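Local atomic coordinates of phosphate transporter (Thermotoga maritima MSB8, PDB entry 6L85), a protein that probably imports phosphate across the cell membrane by coupling its entry to that of sodium ions. Residues R241-T246 / L318-G323; M27-G32 / T325-T330. One frame throughout, in Å; residues are numbered along the deposited sequence.

From the N terminus, helix 2-32 supplies the first half of contact 2 near its end, at 27-32. Helix 231-258 then provides 241-246, the first half of contact 1. The chain returns at 318-323, 72 residues later, and closes the smaller loop; just beyond, 325-330 meets 27-32 and closes the larger one, which spans 293 residues. Contact 1 is therefore nested within contact 2. Their centres are about 6 Å apart, and both use the beginning of helix 320-339. One sodium ion joins them, binding Gln-243 in contact 1 and Thr-29 and Asp-327 in contact 2, so that helices 2-32, 231-258 and 320-339 converge on it.

Contact 1: R241-T246 / L318-G323. With NA (sodium ion), chain S.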
loop_
_atom_site.group_PDB
_atom_site.type_symbol
_atom_site.label_atom_id
_atom_site.label_comp_id
_atom_site.label_asym_id
_atom_site.label_seq_id
_atom_site.Cartn_x
_atom_site.Cartn_y
_atom_site.Cartn_z
ATOM N N ARG B 241 1.703 8.895 19.132
ATOM C CA ARG B 241 2.234 8.619 17.805
ATOM C C ARG B 241 1.415 7.551 17.076
ATOM O O ARG B 241 1.170 7.678 15.873
ATOM C CB ARG B 241 3.707 8.237 17.904
ATOM C CG ARG B 241 4.593 9.406 18.407
ATOM C CD ARG B 241 4.859 10.435 17.296
ATOM N NE ARG B 241 5.196 9.792 16.024
ATOM C CZ ARG B 241 5.383 10.444 14.874
ATOM N NH1 ARG B 241 5.262 11.767 14.827
ATOM N NH2 ARG B 241 5.687 9.771 13.764
ATOM N N ALA B 242 0.952 6.516 17.787
ATOM C CA ALA B 242 0.225 5.417 17.149
ATOM C C ALA B 242 -1.164 5.825 16.656
ATOM O O ALA B 242 -1.709 5.202 15.722
ATOM C CB ALA B 242 0.114 4.252 18.132
ATOM N N GLN B 243 -1.756 6.855 17.261
ATOM C CA GLN B 243 -3.067 7.293 16.811
ATOM C C GLN B 243 -2.991 8.035 15.481
ATOM O O GLN B 243 -4.017 8.234 14.832
ATOM C CB GLN B 243 -3.766 8.117 17.909
ATOM C CG GLN B 243 -3.356 9.560 18.041
ATOM C CD GLN B 243 -4.552 10.441 18.367
ATOM O OE1 GLN B 243 -5.422 10.650 17.519
ATOM N NE2 GLN B 243 -4.614 10.949 19.595
ATOM N N ILE B 244 -1.793 8.345 14.996
ATOM C CA ILE B 244 -1.659 8.763 13.606
ATOM C C ILE B 244 -1.962 7.590 12.676
ATOM O O ILE B 244 -2.685 7.725 11.675
ATOM C CB ILE B 244 -0.250 9.338 13.362
ATOM C CG1 ILE B 244 -0.007 10.505 14.311
ATOM C CG2 ILE B 244 -0.069 9.785 11.882
ATOM C CD1 ILE B 244 1.425 11.037 14.286
ATOM N N LEU B 245 -1.402 6.419 12.991
ATOM C CA LEU B 245 -1.672 5.231 12.195
ATOM C C LEU B 245 -3.159 4.921 12.214
ATOM O O LEU B 245 -3.771 4.609 11.180
ATOM C CB LEU B 245 -0.875 4.043 12.748
ATOM C CG LEU B 245 0.656 4.125 12.652
ATOM C CD1 LEU B 245 1.292 2.825 13.139
ATOM C CD2 LEU B 245 1.089 4.426 11.226
ATOM N N THR B 246 -3.748 5.004 13.399
ATOM C CA THR B 246 -5.160 4.672 13.522
ATOM C C THR B 246 -6.040 5.714 12.806
ATOM O O THR B 246 -7.103 5.375 12.261
ATOM C CB THR B 246 -5.454 4.475 15.021
ATOM O OG1 THR B 246 -6.552 3.587 15.176
ATOM C CG2 THR B 246 -5.712 5.783 15.735
ATOM N N LEU B 318 -9.368 14.829 24.747
ATOM C CA LEU B 318 -9.420 13.383 24.557
ATOM C C LEU B 318 -8.010 12.805 24.693
ATOM O O LEU B 318 -7.102 13.202 23.959
ATOM C CB LEU B 318 -10.015 13.059 23.189
ATOM C CG LEU B 318 -10.416 11.607 22.941
ATOM C CD1 LEU B 318 -11.560 11.225 23.884
ATOM C CD2 LEU B 318 -10.809 11.410 21.475
ATOM N N THR B 319 -7.816 11.879 25.631
ATOM C CA THR B 319 -6.492 11.291 25.777
ATOM C C THR B 319 -6.093 10.572 24.493
ATOM O O THR B 319 -6.934 10.160 23.685
ATOM C CB THR B 319 -6.427 10.305 26.949
ATOM O OG1 THR B 319 -7.518 9.372 26.884
ATOM C CG2 THR B 319 -6.459 11.046 28.292
ATOM N N ASN B 320 -4.784 10.422 24.309
ATOM C CA ASN B 320 -4.287 9.730 23.126
ATOM C C ASN B 320 -4.718 8.272 23.100
ATOM O O ASN B 320 -4.991 7.726 22.020
ATOM C CB ASN B 320 -2.778 9.860 23.067
ATOM C CG ASN B 320 -2.359 11.250 22.664
ATOM O OD1 ASN B 320 -2.644 11.686 21.546
ATOM N ND2 ASN B 320 -1.719 11.973 23.574
ATOM N N SER B 321 -4.818 7.629 24.266
ATOM C CA SER B 321 -5.299 6.253 24.268
ATOM C C SER B 321 -6.772 6.188 23.880
ATOM O O SER B 321 -7.205 5.237 23.212
ATOM C CB SER B 321 -5.062 5.611 25.633
ATOM O OG SER B 321 -5.634 6.407 26.649
ATOM N N ARG B 322 -7.543 7.227 24.207
ATOM C CA ARG B 322 -8.944 7.228 23.812
ATOM C C ARG B 322 -9.111 7.549 22.331
ATOM O O ARG B 322 -9.984 6.974 21.680
ATOM C CB ARG B 322 -9.738 8.217 24.657
ATOM C CG ARG B 322 -10.067 7.676 26.039
ATOM C CD ARG B 322 -11.020 8.589 26.807
ATOM N NE ARG B 322 -11.448 7.942 28.040
ATOM C CZ ARG B 322 -10.707 7.874 29.140
ATOM N NH1 ARG B 322 -9.499 8.430 29.167
ATOM N NH2 ARG B 322 -11.176 7.256 30.213
ATOM N N GLY B 323 -8.326 8.496 21.796
ATOM C CA GLY B 323 -8.394 8.782 20.370
ATOM C C GLY B 323 -7.983 7.586 19.530
ATOM O O GLY B 323 -8.624 7.267 18.531
HETATM NA NA NA S . -5.992 9.487 15.446
HETATM O O HOH W 1 -6.997 12.044 21.108
#
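Gln-243 faces 318-323 with an amide whose two ends do different work: OE1 binds the sodium ion, and NE2 donates to Asn-320. The OE1-sodium distance is 2.4 Å. The backbone O of Gln-243 lies equally near the ion, 2.4 Å away, so the residue chelates it. The torsions explain this grip: CG lies between the backbone N and the carbonyl carbon (chi1 80°), and the chain bends at chi2, curling OE1 back toward the ion held by its own carbonyl. Thr-29, Ser-247 and Asp-327 complete the site, which ties helices 2-32, 231-258 and 320-339 together in a largely helical membrane transporter without strands.

In the second shell, NE2 of Gln-243 reaches OD1 of Asn-320 at 2.9 Å. The donor sits in the carbonyl plane on a lone pair, although the N-H...O angle of 141° is bent and the two amide planes stand 75° apart. NE2 of Gln-243 also donates to a water at 3.0 Å, which may in turn donate to O of Leu-318. Acceptors at NE2 and the metal at OE1 together probably set the amide's flip. An alanine in place of Asn-320 takes away the OD1 acceptor, and the Gln-243 amide would probably be less firmly held against rotation.

Beside this, Gly-323 brings its bare CA to 4.4 Å from NE2 of Gln-243; a CB would press on that nitrogen. Farther out, Thr-319 N-caps helix 320-339: its OG1 accepts weakly from N of Arg-322 and, at 3.2 Å, from NH1 of Arg-322.

Contact 2: M27-G32 / T325-T330; sequences MATAVG and TVDFST. With NA (sodium ion), chain S.
Thr-29 and Asp-327 approach from opposite directions and meet at a shared sodium ion. Metal coordination dominates the contact: OD2 of Asp-327 binds the ion at 2.2 Å, and OG1 of Thr-29 binds it at 2.6 Å. Asp-327 uses a single carboxylate oxygen here, since OD1 lies about 4.1 Å from the sodium. Sharing the ion explains why OG1 of Thr-29 and OD2 of Asp-327 are only 2.7 Å apart without being hydrogen-bonded; they are neighbouring ligands. The carboxylate probably offsets much of the ion's charge. Gln-243, with two oxygens, and Ser-247, both on helix 231-258, supply the other ligands.

The site lies where helix 2-32 is kinked, the backbone N of Thr-29 and that of Ala-30 lacking bonds to the preceding turn. Here a kinked helix and two others, 231-258 and 320-339, converge to build a sodium site of five protein oxygens, consistent with the protein's sodium-dependent transport.

Hydrogen bonding across the pair is slight. OG1 of Thr-29 donates weakly to OD1 of Asp-327 at 3.1 Å, so the hydroxyl lies against both carboxylate oxygens. Its position follows from chi1 of 50°, which sets OG1 between the backbone N and the carbonyl carbon.

Van der Waals contact comes from the other branch of the threonine. CG2 of Thr-29 rests 3.5 Å from OD1 of Asp-327 and, more loosely, 4.4 Å from CG1 of Val-326.

Within 325-330, part of helix 320-339, buried hydroxyls are satisfied by the backbone one turn back. OG of Ser-329 donates to O of Thr-325, and OG1 of Thr-330 to O of Val-326 at 2.7 Å; each carbonyl also accepts the backbone N of the same residue, from the opposite face of its plane.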
loop_
_atom_site.group_PDB
_atom_site.type_symbol
_atom_site.label_atom_id
_atom_site.label_comp_id
_atom_site.label_asym_id
_atom_site.label_seq_id
_atom_site.Cartn_x
_atom_site.Cartn_y
_atom_site.Cartn_z
ATOM N N MET B 27 -9.323 12.498 11.003
ATOM C CA MET B 27 -8.125 13.213 11.434
ATOM C C MET B 27 -8.316 14.114 12.657
ATOM O O MET B 27 -7.310 14.590 13.187
ATOM C CB MET B 27 -7.557 14.059 10.278
ATOM C CG MET B 27 -6.978 13.215 9.127
ATOM S SD MET B 27 -5.575 12.164 9.631
ATOM C CE MET B 27 -5.302 11.233 8.133
ATOM N N ALA B 28 -9.548 14.363 13.130
ATOM C CA ALA B 28 -9.716 15.288 14.248
ATOM C C ALA B 28 -9.073 14.759 15.527
ATOM O O ALA B 28 -8.572 15.547 16.322
ATOM C CB ALA B 28 -11.200 15.583 14.481
ATOM N N THR B 29 -9.079 13.444 15.752
ATOM C CA THR B 29 -8.390 12.903 16.921
ATOM C C THR B 29 -6.904 13.262 16.898
ATOM O O THR B 29 -6.364 13.772 17.887
ATOM C CB THR B 29 -8.574 11.382 16.994
ATOM O OG1 THR B 29 -8.253 10.803 15.726
ATOM C CG2 THR B 29 -10.030 11.016 17.348
ATOM N N ALA B 30 -6.232 13.010 15.764
ATOM C CA ALA B 30 -4.796 13.256 15.650
ATOM C C ALA B 30 -4.484 14.746 15.679
ATOM O O ALA B 30 -3.482 15.161 16.265
ATOM C CB ALA B 30 -4.241 12.624 14.358
ATOM N N VAL B 31 -5.328 15.562 15.041
ATOM C CA VAL B 31 -5.096 17.001 15.021
ATOM C C VAL B 31 -5.349 17.611 16.396
ATOM O O VAL B 31 -4.618 18.507 16.830
ATOM C CB VAL B 31 -5.969 17.670 13.948
ATOM C CG1 VAL B 31 -5.972 19.171 14.171
ATOM C CG2 VAL B 31 -5.460 17.340 12.553
ATOM N N GLY B 32 -6.379 17.134 17.103
ATOM C CA GLY B 32 -6.730 17.701 18.391
ATOM C C GLY B 32 -5.739 17.369 19.488
ATOM O O GLY B 32 -5.558 18.156 20.419
ATOM N N THR B 325 -8.368 4.481 20.480
ATOM C CA THR B 325 -9.486 3.535 20.582
ATOM C C THR B 325 -10.673 3.950 19.705
ATOM O O THR B 325 -11.301 3.108 19.056
ATOM C CB THR B 325 -9.903 3.413 22.058
ATOM O OG1 THR B 325 -8.832 2.807 22.796
ATOM C CG2 THR B 325 -11.168 2.551 22.237
ATOM N N VAL B 326 -10.988 5.244 19.680
ATOM C CA VAL B 326 -12.107 5.756 18.893
ATOM C C VAL B 326 -11.872 5.496 17.413
ATOM O O VAL B 326 -12.766 5.039 16.687
ATOM C CB VAL B 326 -12.296 7.262 19.168
ATOM C CG1 VAL B 326 -13.130 7.944 18.059
ATOM C CG2 VAL B 326 -12.912 7.476 20.538
ATOM N N ASP B 327 -10.661 5.798 16.947
ATOM C CA ASP B 327 -10.327 5.564 15.549
ATOM C C ASP B 327 -10.374 4.089 15.201
ATOM O O ASP B 327 -10.964 3.701 14.183
ATOM C CB ASP B 327 -8.937 6.105 15.242
ATOM C CG ASP B 327 -8.872 7.610 15.272
ATOM O OD1 ASP B 327 -9.930 8.268 15.157
ATOM O OD2 ASP B 327 -7.740 8.136 15.389
ATOM N N PHE B 328 -9.711 3.248 16.007
ATOM C CA PHE B 328 -9.725 1.822 15.710
ATOM C C PHE B 328 -11.153 1.305 15.588
ATOM O O PHE B 328 -11.492 0.605 14.620
ATOM C CB PHE B 328 -8.969 1.034 16.780
ATOM C CG PHE B 328 -8.830 -0.431 16.444
ATOM C CD1 PHE B 328 -9.864 -1.323 16.705
ATOM C CD2 PHE B 328 -7.692 -0.900 15.796
ATOM C CE1 PHE B 328 -9.745 -2.675 16.365
ATOM C CE2 PHE B 328 -7.559 -2.230 15.466
ATOM C CZ PHE B 328 -8.591 -3.123 15.744
ATOM N N SER B 329 -12.010 1.647 16.563
ATOM C CA SER B 329 -13.372 1.117 16.561
ATOM C C SER B 329 -14.176 1.655 15.389
ATOM O O SER B 329 -14.974 0.923 14.792
ATOM C CB SER B 329 -14.074 1.457 17.879
ATOM O OG SER B 329 -13.262 1.051 18.971
ATOM N N THR B 330 -14.000 2.941 15.066
ATOM C CA THR B 330 -14.688 3.522 13.925
ATOM C C THR B 330 -14.304 2.813 12.635
ATOM O O THR B 330 -15.171 2.404 11.849
ATOM C CB THR B 330 -14.341 4.998 13.819
ATOM O OG1 THR B 330 -14.808 5.654 14.993
ATOM C CG2 THR B 330 -14.988 5.608 12.576
HETATM NA NA NA S . -5.992 9.487 15.446
#